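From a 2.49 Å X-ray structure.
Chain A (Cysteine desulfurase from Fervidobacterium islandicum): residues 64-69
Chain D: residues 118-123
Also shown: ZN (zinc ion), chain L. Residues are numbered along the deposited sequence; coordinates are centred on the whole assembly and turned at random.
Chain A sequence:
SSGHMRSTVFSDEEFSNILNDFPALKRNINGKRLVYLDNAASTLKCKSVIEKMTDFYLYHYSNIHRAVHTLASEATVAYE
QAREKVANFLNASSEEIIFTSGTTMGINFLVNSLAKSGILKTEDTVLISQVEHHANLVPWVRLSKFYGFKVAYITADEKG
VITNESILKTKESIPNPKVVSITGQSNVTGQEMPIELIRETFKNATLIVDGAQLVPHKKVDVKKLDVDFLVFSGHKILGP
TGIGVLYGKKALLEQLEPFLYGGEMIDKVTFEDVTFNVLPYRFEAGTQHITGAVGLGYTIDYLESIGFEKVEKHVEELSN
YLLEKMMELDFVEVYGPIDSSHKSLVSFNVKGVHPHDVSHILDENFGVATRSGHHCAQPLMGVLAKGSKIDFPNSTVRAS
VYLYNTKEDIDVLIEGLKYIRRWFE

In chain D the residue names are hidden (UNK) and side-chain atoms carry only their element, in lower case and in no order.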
# COMPACT_ATOMS: atom_id res chain seq x y z
N ILE A 64 -0.33 4.70 -15.01
CA ILE A 64 0.31 3.74 -15.90
C ILE A 64 -0.67 2.84 -16.62
O ILE A 64 -1.80 2.72 -16.20
CB ILE A 64 1.31 2.86 -15.15
CG1 ILE A 64 0.62 2.12 -14.01
CG2 ILE A 64 2.48 3.69 -14.63
CD1 ILE A 64 1.53 1.08 -13.41
N HIS A 65 -0.21 2.23 -17.71
CA HIS A 65 -0.94 1.21 -18.48
C HIS A 65 -2.03 1.69 -19.43
O HIS A 65 -2.20 1.07 -20.49
CB HIS A 65 -1.57 0.16 -17.57
CG HIS A 65 -0.57 -0.59 -16.76
ND1 HIS A 65 0.56 -1.15 -17.32
CD2 HIS A 65 -0.54 -0.88 -15.44
CE1 HIS A 65 1.26 -1.73 -16.36
NE2 HIS A 65 0.61 -1.60 -15.22
N ARG A 66 -2.76 2.74 -19.07
CA ARG A 66 -4.04 3.08 -19.75
C ARG A 66 -4.02 4.41 -20.54
O ARG A 66 -5.07 5.06 -20.67
CB ARG A 66 -5.17 3.23 -18.71
CG ARG A 66 -5.38 2.07 -17.77
CD ARG A 66 -6.23 1.01 -18.44
NE ARG A 66 -6.02 -0.30 -17.83
CZ ARG A 66 -6.66 -1.40 -18.19
NH1 ARG A 66 -7.56 -1.36 -19.15
NH2 ARG A 66 -6.39 -2.54 -17.58
N ALA A 67 -2.86 4.85 -20.98
CA ALA A 67 -2.75 6.07 -21.73
C ALA A 67 -1.59 6.02 -22.69
O ALA A 67 -0.64 5.26 -22.53
CB ALA A 67 -2.62 7.27 -20.80
N VAL A 68 -1.65 6.88 -23.69
CA VAL A 68 -0.70 6.83 -24.77
C VAL A 68 0.21 8.03 -24.82
O VAL A 68 1.08 8.08 -25.68
CB VAL A 68 -1.44 6.67 -26.11
CG1 VAL A 68 -2.44 5.52 -26.02
CG2 VAL A 68 -2.10 7.98 -26.52
N HIS A 69 0.04 8.98 -23.90
CA HIS A 69 0.89 10.19 -23.91
C HIS A 69 2.30 9.97 -23.27
O HIS A 69 2.55 8.99 -22.58
CB HIS A 69 0.15 11.35 -23.24
CG HIS A 69 -0.20 11.12 -21.81
ND1 HIS A 69 0.73 11.19 -20.79
CD2 HIS A 69 -1.39 10.85 -21.21
CE1 HIS A 69 0.14 10.93 -19.64
NE2 HIS A 69 -1.15 10.73 -19.86
N UNK D 118 5.77 2.62 -27.28
CA UNK D 118 5.43 1.52 -26.37
C UNK D 118 3.94 1.40 -26.02
O UNK D 118 3.50 0.30 -25.76
c UNK D 118 6.90 3.44 -26.78
c UNK D 118 6.26 1.82 -25.10
c UNK D 118 7.38 2.72 -25.56
N UNK D 119 3.17 2.50 -26.01
CA UNK D 119 1.75 2.43 -25.67
C UNK D 119 0.84 2.10 -26.87
O UNK D 119 -0.36 1.89 -26.68
c UNK D 119 0.73 2.76 -21.68
s UNK D 119 2.29 2.78 -22.55
c UNK D 119 1.28 3.72 -24.99
c UNK D 119 2.09 4.11 -23.76
N UNK D 120 1.40 2.07 -28.08
CA UNK D 120 0.66 1.64 -29.26
C UNK D 120 0.92 0.18 -29.61
O UNK D 120 0.14 -0.43 -30.40
c UNK D 120 -2.39 4.75 -31.60
n UNK D 120 -1.79 5.88 -31.92
n UNK D 120 -3.48 4.41 -32.26
c UNK D 120 0.99 2.53 -30.46
n UNK D 120 -1.92 3.97 -30.62
c UNK D 120 0.63 4.01 -30.32
c UNK D 120 -0.76 4.27 -29.76
N UNK D 121 1.95 -0.42 -29.01
CA UNK D 121 2.22 -1.84 -29.20
C UNK D 121 0.96 -2.70 -28.96
O UNK D 121 0.65 -3.54 -29.80
c UNK D 121 3.53 -3.84 -28.34
c UNK D 121 3.41 -2.33 -28.33
c UNK D 121 4.73 -1.73 -28.81
N UNK D 122 0.24 -2.47 -27.85
CA UNK D 122 -1.03 -3.16 -27.53
C UNK D 122 -2.03 -3.11 -28.70
O UNK D 122 -2.75 -4.07 -28.97
c UNK D 122 -3.01 1.12 -25.34
c UNK D 122 -1.70 -2.55 -26.26
n UNK D 122 -4.18 1.82 -24.71
c UNK D 122 -3.07 -0.42 -25.41
c UNK D 122 -1.97 -1.02 -26.32
N UNK D 123 -2.09 -1.96 -29.37
CA UNK D 123 -3.04 -1.75 -30.42
C UNK D 123 -2.70 -2.70 -31.56
O UNK D 123 -3.58 -3.39 -32.06
c UNK D 123 -3.06 -0.29 -30.89
s UNK D 123 -3.41 0.97 -29.63
ZN ZN L . -5.62 1.40 -29.94

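Position 118 of chain D carries three side-chain carbons, and the last of them closes a ring onto the backbone N. None touches the chain A stretch. A ring that includes the backbone nitrogen identifies Pro D118.

At position 119 the side chain is an unbranched run of two carbons, a sulfur and a terminal carbon. Its CA-to-CB bond points toward chain A, and the terminal carbon ends up among backbone atoms of that chain. A thioether with a methyl end is methionine. In Met D119 all three chi angles are in the m well, and this folded course brings CE to 3.0 Å from the O of Ala A67 and 3.6 Å from the O of His A65. Nearer the backbone, CB of Met D119 packs 3.7 Å from CA of Val A68 and 4.2 Å from the CB of that valine.

Position 120 has three carbons, a nitrogen, and a carbon bearing two further nitrogens. One of its carbons lies 4.3 Å from CG1 of Val A68. The guanidinium pattern makes this Arg D120, and the carbon is CD. The CA-to-CB bond points sideways, but the end of the side chain comes nearer to chain A, while NH1 and NH2 are hydrogen-bonded elsewhere in the structure.

Position 121 shows one carbon carrying two others, a beta-branched group out of reach of the chain A stretch. It is Val D121, which makes no contact here.

Position 122 has four carbons in a row ending in nitrogen, and that nitrogen lies 4.3 Å from CG1 of Val A68. This is Lys D122; chi2 to chi4 are all t, so the chain is extended and carries NZ across to the valine.

Position 123 has one carbon and one sulfur, and the sulfur lies 2.3 Å from the zinc ion. Such a short side chain ending in a metal-bound sulfur is Cys D123. Its SG also accepts a hydrogen bond from NE of Arg D120 at 3.5 Å, nearly straight at 169°.

The contact works by packing, with no hydrogen bond between the two stretches. Met D119 provides the largest covered area, its methyl end set against the carbonyls of His A65 and Ala A67. Val A68 meets the methionine, the arginine and the lysine, and has the largest covered area on the chain A side. Arg D120, which touches Val A68 through CD, is also hydrogen-bonded through NE to the zinc-bound SG of Cys D123, so the contact adjoins the metal site.

Chain D, residues 118-123: PMRVKC
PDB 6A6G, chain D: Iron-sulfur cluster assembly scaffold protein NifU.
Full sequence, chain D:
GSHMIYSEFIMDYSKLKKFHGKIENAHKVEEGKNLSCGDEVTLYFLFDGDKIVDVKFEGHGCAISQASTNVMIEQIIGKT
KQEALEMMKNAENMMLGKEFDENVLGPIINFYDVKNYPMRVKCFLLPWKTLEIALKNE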